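Local coordinates for protein acetyltransferase (Brucella abortus str. 2308 A, PDB 4ZBG) that binds acetyl coenzyme A and, as a member of the GNAT family, probably transfers its acetyl group to an amine of an acceptor substrate, at residues Met9-Glu14 / Leu57-Asp62; Ala28-Val33 / Pro88-Pro93; Gly67-Ser72 / Gly102-Glu107. All blocks are in the same frame, centred on the assembly; numbering follows the deposited sequence. Where two conformers were deposited one is given.

Contact 1. Residues Met9-Glu14 / Leu57-Asp62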
loop_
_atom_site.group_PDB
_atom_site.type_symbol
_atom_site.label_atom_id
_atom_site.label_comp_id
_atom_site.label_asym_id
_atom_site.label_seq_id
_atom_site.Cartn_x
_atom_site.Cartn_y
_atom_site.Cartn_z
ATOM N N MET A 9 -11.340 -5.948 15.307
ATOM C CA MET A 9 -10.321 -5.395 14.440
ATOM C C MET A 9 -10.782 -4.030 13.973
ATOM O O MET A 9 -11.959 -3.826 13.678
ATOM C CB MET A 9 -10.067 -6.294 13.238
ATOM C CG MET A 9 -8.840 -5.874 12.450
ATOM S SD MET A 9 -8.561 -6.867 10.983
ATOM C CE MET A 9 -9.669 -6.084 9.815
ATOM N N HIS A 10 -9.855 -3.084 13.924
ATOM C CA HIS A 10 -10.165 -1.781 13.369
ATOM C C HIS A 10 -8.988 -1.273 12.555
ATOM O O HIS A 10 -7.843 -1.666 12.770
ATOM C CB HIS A 10 -10.596 -0.790 14.453
ATOM C CG HIS A 10 -9.461 -0.145 15.181
ATOM N ND1 HIS A 10 -9.228 1.213 15.137
ATOM C CD2 HIS A 10 -8.495 -0.668 15.970
ATOM C CE1 HIS A 10 -8.162 1.497 15.865
ATOM N NE2 HIS A 10 -7.699 0.373 16.382
ATOM N N ILE A 11 -9.295 -0.427 11.586
ATOM C CA ILE A 11 -8.295 0.160 10.715
ATOM C C ILE A 11 -8.071 1.603 11.116
ATOM O O ILE A 11 -9.019 2.326 11.388
ATOM C CB ILE A 11 -8.726 0.025 9.248
ATOM C CG1 ILE A 11 -8.730 -1.451 8.858
ATOM C CG2 ILE A 11 -7.793 0.807 8.340
ATOM C CD1 ILE A 11 -9.382 -1.728 7.527
ATOM N N ARG A 12 -6.813 2.021 11.169
ATOM C CA ARG A 12 -6.502 3.407 11.481
ATOM C C ARG A 12 -5.201 3.805 10.805
ATOM O O ARG A 12 -4.430 2.949 10.346
ATOM C CB ARG A 12 -6.365 3.605 12.993
ATOM C CG ARG A 12 -5.271 2.759 13.628
ATOM C CD ARG A 12 -4.944 3.227 15.036
ATOM N NE ARG A 12 -3.979 2.350 15.693
ATOM C CZ ARG A 12 -2.660 2.446 15.556
ATOM N NH1 ARG A 12 -2.136 3.377 14.769
ATOM N NH2 ARG A 12 -1.860 1.607 16.202
ATOM N N LYS A 13 -4.957 5.105 10.739
ATOM C CA LYS A 13 -3.677 5.615 10.263
ATOM C C LYS A 13 -2.578 5.251 11.244
ATOM O O LYS A 13 -2.802 5.196 12.458
ATOM C CB LYS A 13 -3.711 7.134 10.103
ATOM C CG LYS A 13 -4.447 7.628 8.877
ATOM C CD LYS A 13 -4.307 9.139 8.744
ATOM C CE LYS A 13 -5.295 9.707 7.744
ATOM N NZ LYS A 13 -5.314 11.193 7.785
ATOM N N GLU A 14 -1.385 5.023 10.717
ATOM C CA GLU A 14 -0.252 4.743 11.575
ATOM C C GLU A 14 0.052 5.939 12.462
ATOM O O GLU A 14 -0.295 7.090 12.150
ATOM C CB GLU A 14 0.989 4.408 10.741
ATOM C CG GLU A 14 1.705 5.626 10.180
ATOM C CD GLU A 14 3.136 5.321 9.742
ATOM O OE1 GLU A 14 3.373 4.241 9.167
ATOM O OE2 GLU A 14 4.028 6.169 9.974
ATOM N N LEU A 57 -1.790 2.760 6.647
ATOM C CA LEU A 57 -2.871 2.270 7.498
ATOM C C LEU A 57 -2.485 0.945 8.106
ATOM O O LEU A 57 -1.810 0.132 7.468
ATOM C CB LEU A 57 -4.157 2.063 6.700
ATOM C CG LEU A 57 -4.742 3.251 5.944
ATOM C CD1 LEU A 57 -6.020 2.832 5.231
ATOM C CD2 LEU A 57 -4.997 4.425 6.871
ATOM N N VAL A 58 -2.945 0.725 9.334
ATOM C CA VAL A 58 -2.796 -0.560 9.997
ATOM C C VAL A 58 -4.158 -1.141 10.339
ATOM O O VAL A 58 -5.115 -0.410 10.613
ATOM C CB VAL A 58 -1.912 -0.478 11.255
ATOM C CG1 VAL A 58 -0.480 -0.125 10.888
ATOM C CG2 VAL A 58 -2.502 0.501 12.275
ATOM N N ALA A 59 -4.232 -2.466 10.314
ATOM C CA ALA A 59 -5.337 -3.211 10.886
ATOM C C ALA A 59 -4.851 -3.692 12.244
ATOM O O ALA A 59 -3.831 -4.373 12.334
ATOM C CB ALA A 59 -5.679 -4.390 10.012
ATOM N N GLU A 60 -5.588 -3.346 13.296
ATOM C CA GLU A 60 -5.174 -3.603 14.666
ATOM C C GLU A 60 -6.262 -4.386 15.386
ATOM O O GLU A 60 -7.460 -4.111 15.234
ATOM C CB GLU A 60 -4.941 -2.266 15.370
ATOM C CG GLU A 60 -4.428 -2.324 16.799
ATOM C CD GLU A 60 -4.098 -0.936 17.311
ATOM O OE1 GLU A 60 -4.951 -0.037 17.147
ATOM O OE2 GLU A 60 -2.984 -0.732 17.842
ATOM N N GLU A 61 -5.844 -5.364 16.178
ATOM C CA GLU A 61 -6.769 -6.141 16.987
ATOM C C GLU A 61 -6.043 -6.521 18.265
ATOM O O GLU A 61 -4.910 -7.015 18.213
ATOM C CB GLU A 61 -7.183 -7.386 16.213
ATOM C CG GLU A 61 -8.279 -8.209 16.842
ATOM C CD GLU A 61 -8.566 -9.444 16.026
ATOM O OE1 GLU A 61 -8.085 -10.526 16.402
ATOM O OE2 GLU A 61 -9.247 -9.333 14.984
ATOM N N ASP A 62 -6.676 -6.276 19.413
ATOM C CA ASP A 62 -6.059 -6.548 20.712
ATOM C C ASP A 62 -4.683 -5.888 20.841
ATOM O O ASP A 62 -3.762 -6.450 21.441
ATOM C CB ASP A 62 -5.974 -8.059 20.971
ATOM C CG ASP A 62 -7.335 -8.685 21.186
ATOM O OD1 ASP A 62 -8.180 -8.047 21.848
ATOM O OD2 ASP A 62 -7.562 -9.811 20.697
#
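Glu60 is gripped by two basic side chains of the neighbouring antiparallel strand. Arg12 meets it side-on: NE to OE1 at 3.0 Å and NH2 to OE2 at 3.1 Å, both nearly straight. Glu60's oxygens lie close to the guanidinium plane, but the nitrogens come from above the carboxylate plane, the two groups being turned 58° apart. OE1 also accepts from His10 NE2 at 2.9 Å through its anti lone pair, so one oxygen holds two donors. His10 CG sits between its backbone N and carbonyl carbon (chi1 82°), with the ring beside the carboxylate. Val58 CG2 lies over one face of the guanidinium, 3.8 Å above its centre, a fitting place for a branched apolar residue. NH1 turns to Lys13 O and, outside the two strands, to Asp18.

Backbone bonds join His10 with Glu60 and Arg12 with Val58, both hydrogen-bonded pairs; Ile11 and Ala59 form the non-hydrogen-bonded pair between them.

Apolar contacts occupy the other face, Ile11 CG2 lying 4.1 Å from Leu57 CD1. Ile11 and Ala59 also touch helix 100-114. Strand 55-61 lies between strands 10-13 and 64-76, while Val58 packs on Ile22 of helix 19-30.

Contact 2. Residues Ala28-Val33 / Pro88-Pro93. With ACO (acetyl coenzyme *a), chain B.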
loop_
_atom_site.group_PDB
_atom_site.type_symbol
_atom_site.label_atom_id
_atom_site.label_comp_id
_atom_site.label_asym_id
_atom_site.label_seq_id
_atom_site.Cartn_x
_atom_site.Cartn_y
_atom_site.Cartn_z
ATOM N N ALA A 28 7.580 -10.256 8.084
ATOM C CA ALA A 28 7.010 -11.595 8.242
ATOM C C ALA A 28 6.225 -11.992 6.998
ATOM O O ALA A 28 6.315 -13.124 6.525
ATOM C CB ALA A 28 6.119 -11.659 9.467
ATOM N N ALA A 29 5.455 -11.056 6.455
ATOM C CA ALA A 29 4.639 -11.347 5.278
ATOM C C ALA A 29 5.501 -11.672 4.055
ATOM O O ALA A 29 5.166 -12.554 3.262
ATOM C CB ALA A 29 3.713 -10.179 4.980
ATOM N N PHE A 30 6.610 -10.956 3.888
ATOM C CA PHE A 30 7.443 -11.104 2.691
ATOM C C PHE A 30 8.553 -12.140 2.848
ATOM O O PHE A 30 9.173 -12.522 1.864
ATOM C CB PHE A 30 8.014 -9.753 2.257
ATOM C CG PHE A 30 7.017 -8.900 1.533
ATOM C CD1 PHE A 30 6.842 -9.036 0.165
ATOM C CD2 PHE A 30 6.206 -8.011 2.224
ATOM C CE1 PHE A 30 5.906 -8.275 -0.507
ATOM C CE2 PHE A 30 5.265 -7.247 1.553
ATOM C CZ PHE A 30 5.117 -7.375 0.188
ATOM N N ARG A 31 8.803 -12.616 4.069
ATOM C CA ARG A 31 9.913 -13.541 4.289
ATOM C C ARG A 31 9.902 -14.765 3.359
ATOM O O ARG A 31 10.948 -15.112 2.818
ATOM C CB ARG A 31 10.013 -13.962 5.763
ATOM C CG ARG A 31 11.331 -14.651 6.097
ATOM C CD ARG A 31 11.550 -14.749 7.597
ATOM N NE ARG A 31 11.575 -13.437 8.238
ATOM C CZ ARG A 31 10.679 -13.025 9.130
ATOM N NH1 ARG A 31 9.685 -13.828 9.499
ATOM N NH2 ARG A 31 10.775 -11.813 9.657
ATOM N N PRO A 32 8.727 -15.399 3.132
ATOM C CA PRO A 32 8.721 -16.570 2.237
ATOM C C PRO A 32 8.412 -16.247 0.780
ATOM O O PRO A 32 8.315 -17.161 -0.032
ATOM C CB PRO A 32 7.590 -17.422 2.804
ATOM C CG PRO A 32 6.620 -16.409 3.317
ATOM C CD PRO A 32 7.455 -15.283 3.872
ATOM N N VAL A 33 8.235 -14.974 0.453
ATOM C CA VAL A 33 7.929 -14.597 -0.918
ATOM C C VAL A 33 9.191 -14.772 -1.761
ATOM O O VAL A 33 10.205 -14.119 -1.511
ATOM C CB VAL A 33 7.350 -13.167 -0.976
ATOM C CG1 VAL A 33 7.182 -12.714 -2.401
ATOM C CG2 VAL A 33 6.013 -13.102 -0.246
ATOM N N PRO A 88 4.129 -1.553 -0.228
ATOM C CA PRO A 88 3.601 -2.903 0.013
ATOM C C PRO A 88 2.282 -2.908 0.779
ATOM O O PRO A 88 1.937 -1.938 1.454
ATOM C CB PRO A 88 4.683 -3.535 0.895
ATOM C CG PRO A 88 5.280 -2.384 1.606
ATOM C CD PRO A 88 5.318 -1.268 0.594
ATOM N N VAL A 89 1.549 -4.007 0.630
ATOM C CA VAL A 89 0.471 -4.372 1.537
ATOM C C VAL A 89 0.861 -5.720 2.130
ATOM O O VAL A 89 1.345 -6.602 1.409
ATOM C CB VAL A 89 -0.915 -4.384 0.833
ATOM C CG1 VAL A 89 -0.934 -5.293 -0.394
ATOM C CG2 VAL A 89 -2.011 -4.763 1.823
ATOM N N SER A 90 0.658 -5.868 3.437
ATOM C CA SER A 90 1.170 -7.013 4.184
ATOM C C SER A 90 0.177 -7.410 5.249
ATOM O O SER A 90 -0.329 -6.552 5.962
ATOM C CB SER A 90 2.469 -6.635 4.914
ATOM O OG SER A 90 3.431 -6.088 4.036
ATOM N N VAL A 91 -0.074 -8.704 5.382
ATOM C CA VAL A 91 -0.902 -9.220 6.470
ATOM C C VAL A 91 -0.136 -10.365 7.115
ATOM O O VAL A 91 0.491 -11.154 6.413
ATOM C CB VAL A 91 -2.298 -9.666 5.961
ATOM C CG1 VAL A 91 -3.091 -10.410 7.051
ATOM C CG2 VAL A 91 -3.082 -8.460 5.453
ATOM N N LEU A 92 -0.171 -10.456 8.445
ATOM C CA LEU A 92 0.481 -11.566 9.133
ATOM C C LEU A 92 0.048 -12.872 8.491
ATOM O O LEU A 92 -1.148 -13.092 8.305
ATOM C CB LEU A 92 0.068 -11.594 10.600
ATOM C CG LEU A 92 0.738 -10.585 11.526
ATOM C CD1 LEU A 92 0.141 -10.686 12.921
ATOM C CD2 LEU A 92 2.244 -10.807 11.574
ATOM N N PRO A 93 1.015 -13.745 8.162
ATOM C CA PRO A 93 0.657 -14.992 7.486
ATOM C C PRO A 93 -0.510 -15.751 8.128
ATOM O O PRO A 93 -1.408 -16.207 7.413
ATOM C CB PRO A 93 1.961 -15.783 7.543
ATOM C CG PRO A 93 2.994 -14.703 7.339
ATOM C CD PRO A 93 2.474 -13.517 8.142
HETATM N N1A ACO B . -13.858 -16.885 2.350
HETATM C C2A ACO B . -13.280 -17.314 1.234
HETATM N N3A ACO B . -12.208 -16.724 0.732
HETATM C C4A ACO B . -11.674 -15.662 1.346
HETATM C C5A ACO B . -12.243 -15.185 2.503
HETATM C C6A ACO B . -13.377 -15.843 3.002
HETATM N N6A ACO B . -14.013 -15.383 4.220
HETATM N N7A ACO B . -11.527 -14.128 2.906
HETATM C C8A ACO B . -10.554 -13.957 2.023
HETATM N N9A ACO B . -10.619 -14.872 1.071
HETATM C C1B ACO B . -9.724 -15.007 -0.077
HETATM C C2B ACO B . -9.750 -13.980 -0.934
HETATM O O2B ACO B . -10.828 -14.052 -1.893
HETATM C C3B ACO B . -8.265 -14.068 -1.688
HETATM O O3B ACO B . -8.257 -15.163 -2.643
HETATM P P3B ACO B . -8.497 -14.953 -4.258
HETATM O O7A ACO B . -8.349 -16.330 -4.862
HETATM O O8A ACO B . -7.452 -13.999 -4.784
HETATM O O9A ACO B . -9.892 -14.396 -4.440
HETATM C C4B ACO B . -7.413 -14.322 -0.691
HETATM O O4B ACO B . -8.269 -14.963 0.467
HETATM C C5B ACO B . -6.718 -13.113 -0.039
HETATM O O5B ACO B . -7.650 -12.076 0.151
HETATM P P1A ACO B . -7.693 -11.200 1.533
HETATM O O1A ACO B . -8.088 -12.033 2.715
HETATM O O2A ACO B . -8.517 -9.978 1.235
HETATM O O3A ACO B . -6.176 -10.672 1.702
HETATM P P2A ACO B . -5.111 -11.088 2.841
HETATM O O4A ACO B . -5.526 -10.542 4.171
HETATM O O5A ACO B . -4.778 -12.551 2.758
HETATM O O6A ACO B . -3.861 -10.187 2.342
HETATM C CBP ACO B . -1.880 -10.064 1.014
HETATM C CCP ACO B . -3.394 -10.294 1.016
HETATM C CDP ACO B . -1.402 -10.076 -0.436
HETATM C CEP ACO B . -1.608 -8.712 1.663
HETATM C CAP ACO B . -1.214 -11.183 1.816
HETATM O OAP ACO B . -1.366 -12.389 1.106
HETATM C C9P ACO B . 0.274 -10.957 2.090
HETATM O O9P ACO B . 0.673 -10.267 2.980
HETATM N N8P ACO B . 1.167 -11.650 1.208
HETATM C C7P ACO B . 2.603 -11.556 1.350
HETATM C C6P ACO B . 3.112 -10.173 0.975
HETATM C C5P ACO B . 2.667 -9.781 -0.418
HETATM O O5P ACO B . 2.872 -10.472 -1.368
HETATM N N4P ACO B . 1.983 -8.528 -0.541
HETATM C C3P ACO B . 1.525 -8.077 -1.838
HETATM C C2P ACO B . 2.675 -7.485 -2.642
HETATM S S1P ACO B . 2.007 -6.716 -4.143
HETATM C C ACO B . 1.472 -5.084 -3.602
HETATM O O ACO B . 1.715 -4.702 -2.502
HETATM C CH3 ACO B . 0.700 -4.248 -4.608
#
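Phe30, on helix 19-30, reaches to strand 83-91, and its ring is held between protein and cofactor. CG stands anti to the carbonyl carbon, beside the backbone N (chi1 -78°), and from there the CE2 corner meets the strand. Pro88 CB approaches this corner obliquely at 3.8 Å, and Ser90 OG lies at the ring edge, 3.3 Å from CE2. Over one face, C6P of acetyl coenzyme A sits 3.5 Å above the ring centre, and N4P of the adjoining amide lies 3.4 Å from Phe30 CZ. A flat aromatic suits this place because it offers the pantetheine arm a broad apolar surface.

Ser90 OG is likewise anti to its carbonyl carbon (chi1 -54°), which sets it toward the Phe30 ring while CB meets Ala29 CB at 3.8 Å. Ala29, whose methyl points at the strand, also contacts Val91 O and O9P of the cofactor; its small size lets the helix come close to both. Beyond it, the ring of Pro93 packs against Ala28 at the more exposed end of the contact.

Val89 and Val91 point away from the helix. Val89 CG1 lies 3.4 Å from the acetyl oxygen, and Val91 CG2 approaches the pyrophosphate oxygens O4A and O6A. Their backbones do the polar work: Val89 O accepts from N4P at 2.8 Å, Val89 N donates to the acetyl oxygen, and Val91 N donates to O9P at 3.0 Å. Gly97, Gly99, Gly101 and Gly102 supply further backbone N-H groups to the cofactor. The pantetheine thus pairs with the backbone of strand 83-91 much as another strand would, as in the GNAT fold, where this strand and its parallel neighbour splay apart.

Contact 3. Residues Gly67-Ser72 / Gly102-Glu107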
loop_
_atom_site.group_PDB
_atom_site.type_symbol
_atom_site.label_atom_id
_atom_site.label_comp_id
_atom_site.label_asym_id
_atom_site.label_seq_id
_atom_site.Cartn_x
_atom_site.Cartn_y
_atom_site.Cartn_z
ATOM N N GLY A 67 -1.964 -6.162 9.980
ATOM C CA GLY A 67 -1.731 -5.872 8.584
ATOM C C GLY A 67 -1.418 -4.415 8.403
ATOM O O GLY A 67 -1.709 -3.599 9.282
ATOM N N HIS A 68 -0.831 -4.098 7.257
ATOM C CA HIS A 68 -0.379 -2.755 6.960
ATOM C C HIS A 68 -0.473 -2.500 5.459
ATOM O O HIS A 68 -0.308 -3.418 4.648
ATOM C CB HIS A 68 1.072 -2.568 7.414
ATOM C CG HIS A 68 1.660 -1.277 6.956
ATOM N ND1 HIS A 68 2.530 -1.188 5.889
ATOM C CD2 HIS A 68 1.452 -0.010 7.386
ATOM C CE1 HIS A 68 2.844 0.080 5.693
ATOM N NE2 HIS A 68 2.205 0.812 6.591
ATOM N N ILE A 69 -0.724 -1.247 5.087
ATOM C CA ILE A 69 -0.677 -0.844 3.687
ATOM C C ILE A 69 -0.012 0.519 3.546
ATOM O O ILE A 69 -0.262 1.418 4.355
ATOM C CB ILE A 69 -2.073 -0.896 3.042
ATOM C CG1 ILE A 69 -2.002 -0.627 1.535
ATOM C CG2 ILE A 69 -3.024 0.080 3.734
ATOM C CD1 ILE A 69 -3.290 -0.986 0.841
ATOM N N ALA A 70 0.825 0.653 2.517
ATOM C CA ALA A 70 1.476 1.907 2.163
ATOM C C ALA A 70 0.998 2.424 0.811
ATOM O O ALA A 70 0.787 1.640 -0.117
ATOM C CB ALA A 70 2.984 1.716 2.109
ATOM N N PHE A 71 0.870 3.744 0.712
ATOM C CA PHE A 71 0.693 4.434 -0.556
ATOM C C PHE A 71 1.713 5.551 -0.642
ATOM O O PHE A 71 2.043 6.164 0.370
ATOM C CB PHE A 71 -0.694 5.053 -0.661
ATOM C CG PHE A 71 -1.812 4.064 -0.648
ATOM C CD1 PHE A 71 -2.310 3.568 0.546
ATOM C CD2 PHE A 71 -2.397 3.655 -1.836
ATOM C CE1 PHE A 71 -3.358 2.673 0.552
ATOM C CE2 PHE A 71 -3.452 2.763 -1.843
ATOM C CZ PHE A 71 -3.934 2.267 -0.649
ATOM N N SER A 72 2.183 5.839 -1.855
ATOM C CA SER A 72 3.195 6.873 -2.068
ATOM C C SER A 72 2.996 7.466 -3.459
ATOM O O SER A 72 2.382 6.832 -4.318
ATOM C CB SER A 72 4.609 6.286 -1.905
ATOM O OG SER A 72 4.824 5.188 -2.766
ATOM N N GLY A 102 -8.057 -7.052 1.940
ATOM C CA GLY A 102 -9.088 -6.389 1.167
ATOM C C GLY A 102 -9.647 -5.179 1.887
ATOM O O GLY A 102 -9.932 -4.156 1.269
ATOM N N LYS A 103 -9.834 -5.290 3.198
ATOM C CA LYS A 103 -10.326 -4.154 3.976
ATOM C C LYS A 103 -9.320 -3.003 3.995
ATOM O O LYS A 103 -9.709 -1.842 3.858
ATOM C CB LYS A 103 -10.730 -4.572 5.397
ATOM C CG LYS A 103 -11.996 -5.391 5.420
ATOM C CD LYS A 103 -12.255 -5.955 6.808
ATOM C CE LYS A 103 -13.474 -6.868 6.817
ATOM N NZ LYS A 103 -13.480 -7.731 8.025
ATOM N N LEU A 104 -8.036 -3.320 4.162
ATOM C CA LEU A 104 -6.988 -2.298 4.132
ATOM C C LEU A 104 -6.941 -1.594 2.785
ATOM O O LEU A 104 -6.812 -0.370 2.711
ATOM C CB LEU A 104 -5.627 -2.926 4.425
ATOM C CG LEU A 104 -5.386 -3.238 5.898
ATOM C CD1 LEU A 104 -4.182 -4.148 6.040
ATOM C CD2 LEU A 104 -5.177 -1.943 6.680
ATOM N N ILE A 105 -7.030 -2.372 1.713
ATOM C CA ILE A 105 -6.964 -1.808 0.369
ATOM C C ILE A 105 -8.164 -0.906 0.105
ATOM O O ILE A 105 -8.006 0.226 -0.354
ATOM C CB ILE A 105 -6.818 -2.908 -0.698
ATOM C CG1 ILE A 105 -5.469 -3.619 -0.543
ATOM C CG2 ILE A 105 -7.000 -2.319 -2.091
ATOM C CD1 ILE A 105 -5.399 -4.951 -1.256
ATOM N N ARG A 106 -9.369 -1.392 0.400
ATOM C CA ARG A 106 -10.563 -0.590 0.148
ATOM C C ARG A 106 -10.543 0.699 0.963
ATOM O O ARG A 106 -10.886 1.769 0.455
ATOM C CB ARG A 106 -11.836 -1.394 0.423
ATOM C CG ARG A 106 -12.115 -2.458 -0.622
ATOM C CD ARG A 106 -13.523 -3.008 -0.516
ATOM N NE ARG A 106 -13.728 -4.115 -1.448
ATOM C CZ ARG A 106 -13.369 -5.366 -1.195
ATOM N NH1 ARG A 106 -12.775 -5.660 -0.049
ATOM N NH2 ARG A 106 -13.591 -6.323 -2.089
ATOM N N GLU A 107 -10.141 0.607 2.224
ATOM C CA GLU A 107 -10.102 1.793 3.054
ATOM C C GLU A 107 -9.029 2.784 2.580
ATOM O O GLU A 107 -9.265 3.998 2.540
ATOM C CB GLU A 107 -9.940 1.410 4.525
ATOM C CG GLU A 107 -9.941 2.596 5.457
ATOM C CD GLU A 107 -11.195 3.442 5.370
ATOM O OE1 GLU A 107 -12.291 2.927 5.028
ATOM O OE2 GLU A 107 -11.075 4.644 5.669
#
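Ile69 lies against two successive residues of helix 100-114, its two branches dividing the work. CG1 is anti to the backbone N (chi1 -174°), and CD1 at the end of this longer branch lies 3.7 Å from Ile105 CG1, the two side chains crossing at about a right angle. The other branch, CG2, meets Leu104 CB at 4.0 Å and lies near Leu104 O; here the side chains slide past one another in opposite directions. A beta-branched residue serves both demands, suiting an extended strand while presenting two apolar arms to the helix.

Leu104 points toward the strand with CG anti to its carbonyl carbon (chi1 -77°). Its CD1 methyl rests on bare backbone, 3.6 Å from both Gly67 C and His68 N. Gly67 has no side chain, and a CB on it would clash with Leu104 CD1, so glycine lets the leucine settle directly on the peptide. The helix and strand segments run in roughly the same direction, their axes 30° apart and 8.5 Å at closest approach. This is the alpha/beta packing of the GNAT fold, in which the helix that starts at the pyrophosphate-binding loop packs on the central sheet, running roughly along its strands; Gly102 N near its beginning donates to O2A of acetyl coenzyme A.

No hydrogen bond joins the segments, and the side chains that touch are buried and hydrocarbon. Leu86 of strand 83-91 touches both Ile69 and Ile105, and Ile11 of strand 10-13 touches Leu104. His68 points away from the helix, and its NE2 is hydrogen-bonded to Ser56 OG.

The three contacts draw on one sheet. Contact 3 is buried, with only apolar side chains meeting and no hydrogen bond across it, its centre about 5 Å from the centre of the chain; contact 1 is only partly buried and adds a charged cluster to its strand pairing; contact 2 is buried, but its strand's polar backbone groups serve a cofactor. Strands 55-61, 64-76 and 83-91 lie in order: Ala59 N to Gly67 O (3.0 Å) ties contact 1 to contact 3, and His68 N to Ser90 O (2.8 Å) ties contact 3 to contact 2. Helix 100-114 is one half of contact 3 and is also touched by side chains of contact 1, whereas helix 19-30 belongs to contact 2.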